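Local coordinates for protein putative ferredoxin (Hydrogenobacter thermophilus, PDB 7M1O) that carries a single [4Fe-4S] cluster held by four cysteines and, as a ferredoxin, probably serves as an electron carrier, at residues 13-18 with 61-66. Sequence-based numbering, arbitrary orientation.
Sequences TSCELC and ECPAGS. Unlike the reference sequence in segment 61-66: A64 (reference Ser). With SF4 (iron/sulfur cluster), chain C.
The pyrrolidine ring of P63 turns its CD–CG side to the sulfur of C15, with P63 CD 3.7 Å from C15 SG, while the cluster sulfide S4 and the hydroxyl of T13 both lie off one face of the ring. The sulfide is in contact with the ring, P63 CD standing 3.9 Å from S4; T13 OG1 lies nearer that sulfide, 3.5 Å from S4, than the ring, which it merely passes at CG. Beyond the ring, the methyl CG2 of T13 meets CB of A64, an engineered residue, at 4.1 Å. At the other end, the flat carboxylate of E61 reaches past L17 to a salt bridge between OE1 and R21. L17 and E61 cross at about a right angle, and L17 CD2 rests on E61 CB at 3.7 Å; L17 CG, standing anti to its backbone N (chi1 -180°), sends the branch toward E61.

Apolar packing thus joins the two segments directly, and the cluster joins them through metal. C15, C18 and C62 each bind a different iron, as when C62 SG meets FE2 at 2.3 Å. Backbone amides then grip the thiolates: L17 N donates to C15 SG (3.4 Å, 158° at the hydrogen), and S66 N to C62 SG (3.3 Å, 159°), the latter sulfur also receiving a weak bond from A64 N. Such N-H donors would stabilise negative charge on the sulfurs and could tune the reduction potential. A type I turn from C62 to G65 brings A64 N round to the sulfur, and the chain just past the turn adds S66 N.

C12 supplies the fourth cysteine. Three cysteines spaced by two residues, followed by a remote Cys-Pro pair after helix 52-61, form the classic binding motif of a single-cluster [4Fe-4S] ferredoxin.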
loop_
_atom_site.group_PDB
_atom_site.type_symbol
_atom_site.label_atom_id
_atom_site.label_comp_id
_atom_site.label_asym_id
_atom_site.label_seq_id
_atom_site.Cartn_x
_atom_site.Cartn_y
_atom_site.Cartn_z
ATOM N N THR A 13 0.855 8.143 -8.468
ATOM C CA THR A 13 1.443 8.541 -9.744
ATOM C C THR A 13 1.938 7.337 -10.545
ATOM O O THR A 13 2.672 7.494 -11.522
ATOM C CB THR A 13 2.607 9.523 -9.527
ATOM O OG1 THR A 13 3.596 8.921 -8.686
ATOM C CG2 THR A 13 2.103 10.803 -8.873
ATOM N N SER A 14 1.531 6.143 -10.123
ATOM C CA SER A 14 1.819 4.910 -10.854
ATOM C C SER A 14 3.316 4.660 -11.011
ATOM O O SER A 14 3.768 4.185 -12.054
ATOM C CB SER A 14 1.155 4.950 -12.232
ATOM O OG SER A 14 -0.245 5.127 -12.114
ATOM N N CYS A 15 4.079 4.969 -9.968
ATOM C CA CYS A 15 5.529 4.825 -10.014
ATOM C C CYS A 15 5.972 3.367 -9.858
ATOM O O CYS A 15 7.138 3.041 -10.081
ATOM C CB CYS A 15 6.172 5.683 -8.928
ATOM S SG CYS A 15 6.236 4.887 -7.323
ATOM N N GLU A 16 5.034 2.510 -9.456
ATOM C CA GLU A 16 5.222 1.056 -9.394
ATOM C C GLU A 16 6.080 0.575 -8.221
ATOM O O GLU A 16 6.359 -0.619 -8.114
ATOM C CB GLU A 16 5.834 0.527 -10.702
ATOM C CG GLU A 16 5.147 1.023 -11.973
ATOM C CD GLU A 16 5.520 0.218 -13.210
ATOM O OE1 GLU A 16 6.189 -0.828 -13.074
ATOM O OE2 GLU A 16 5.136 0.630 -14.325
ATOM N N LEU A 17 6.480 1.479 -7.334
ATOM C CA LEU A 17 7.391 1.105 -6.254
ATOM C C LEU A 17 6.761 0.116 -5.280
ATOM O O LEU A 17 7.345 -0.925 -4.984
ATOM C CB LEU A 17 7.862 2.341 -5.486
ATOM C CG LEU A 17 8.835 2.058 -4.334
ATOM C CD1 LEU A 17 10.130 1.439 -4.849
ATOM C CD2 LEU A 17 9.126 3.327 -3.550
ATOM N N CYS A 18 5.572 0.437 -4.782
ATOM C CA CYS A 18 4.976 -0.348 -3.703
ATOM C C CYS A 18 4.645 -1.778 -4.126
ATOM O O CYS A 18 4.924 -2.719 -3.378
ATOM C CB CYS A 18 3.719 0.340 -3.169
ATOM S SG CYS A 18 2.448 0.673 -4.401
ATOM N N GLU A 61 8.535 5.886 1.384
ATOM C CA GLU A 61 9.216 6.005 0.100
ATOM C C GLU A 61 8.277 6.383 -1.041
ATOM O O GLU A 61 8.732 6.844 -2.085
ATOM C CB GLU A 61 9.931 4.697 -0.234
ATOM C CG GLU A 61 11.165 4.447 0.619
ATOM C CD GLU A 61 11.723 3.048 0.455
ATOM O OE1 GLU A 61 11.058 2.205 -0.182
ATOM O OE2 GLU A 61 12.831 2.790 0.967
ATOM N N CYS A 62 6.977 6.189 -0.846
ATOM C CA CYS A 62 6.000 6.581 -1.858
ATOM C C CYS A 62 6.180 8.059 -2.204
ATOM O O CYS A 62 6.079 8.916 -1.325
ATOM C CB CYS A 62 4.575 6.325 -1.372
ATOM S SG CYS A 62 3.299 6.971 -2.487
ATOM N N PRO A 63 6.453 8.364 -3.485
ATOM C CA PRO A 63 6.762 9.746 -3.870
ATOM C C PRO A 63 5.581 10.703 -3.731
ATOM O O PRO A 63 5.793 11.909 -3.627
ATOM C CB PRO A 63 7.173 9.611 -5.339
ATOM C CG PRO A 63 6.447 8.412 -5.817
ATOM C CD PRO A 63 6.436 7.466 -4.654
ATOM N N ALA A 64 4.362 10.169 -3.721
ATOM C CA ALA A 64 3.158 10.998 -3.736
ATOM C C ALA A 64 2.438 11.022 -2.388
ATOM O O ALA A 64 1.422 11.703 -2.235
ATOM C CB ALA A 64 2.213 10.510 -4.820
ATOM N N GLY A 65 2.959 10.287 -1.412
ATOM C CA GLY A 65 2.324 10.214 -0.108
ATOM C C GLY A 65 0.937 9.603 -0.211
ATOM O O GLY A 65 0.030 9.965 0.542
ATOM N N SER A 66 0.782 8.671 -1.148
ATOM C CA SER A 66 -0.513 8.066 -1.440
ATOM C C SER A 66 -0.818 6.905 -0.505
ATOM O O SER A 66 -1.980 6.571 -0.275
ATOM C CB SER A 66 -0.559 7.577 -2.889
ATOM O OG SER A 66 -0.295 8.632 -3.793
HETATM FE FE1 SF4 C . 1.442 4.875 -6.384
HETATM FE FE2 SF4 C . 2.918 5.476 -4.162
HETATM FE FE3 SF4 C . 4.162 4.609 -6.432
HETATM FE FE4 SF4 C . 2.642 2.870 -4.971
HETATM S S1 SF4 C . 4.559 3.900 -4.305
HETATM S S2 SF4 C . 2.633 3.125 -7.236
HETATM S S3 SF4 C . 0.991 4.265 -4.236
HETATM S S4 SF4 C . 2.979 6.542 -6.177
#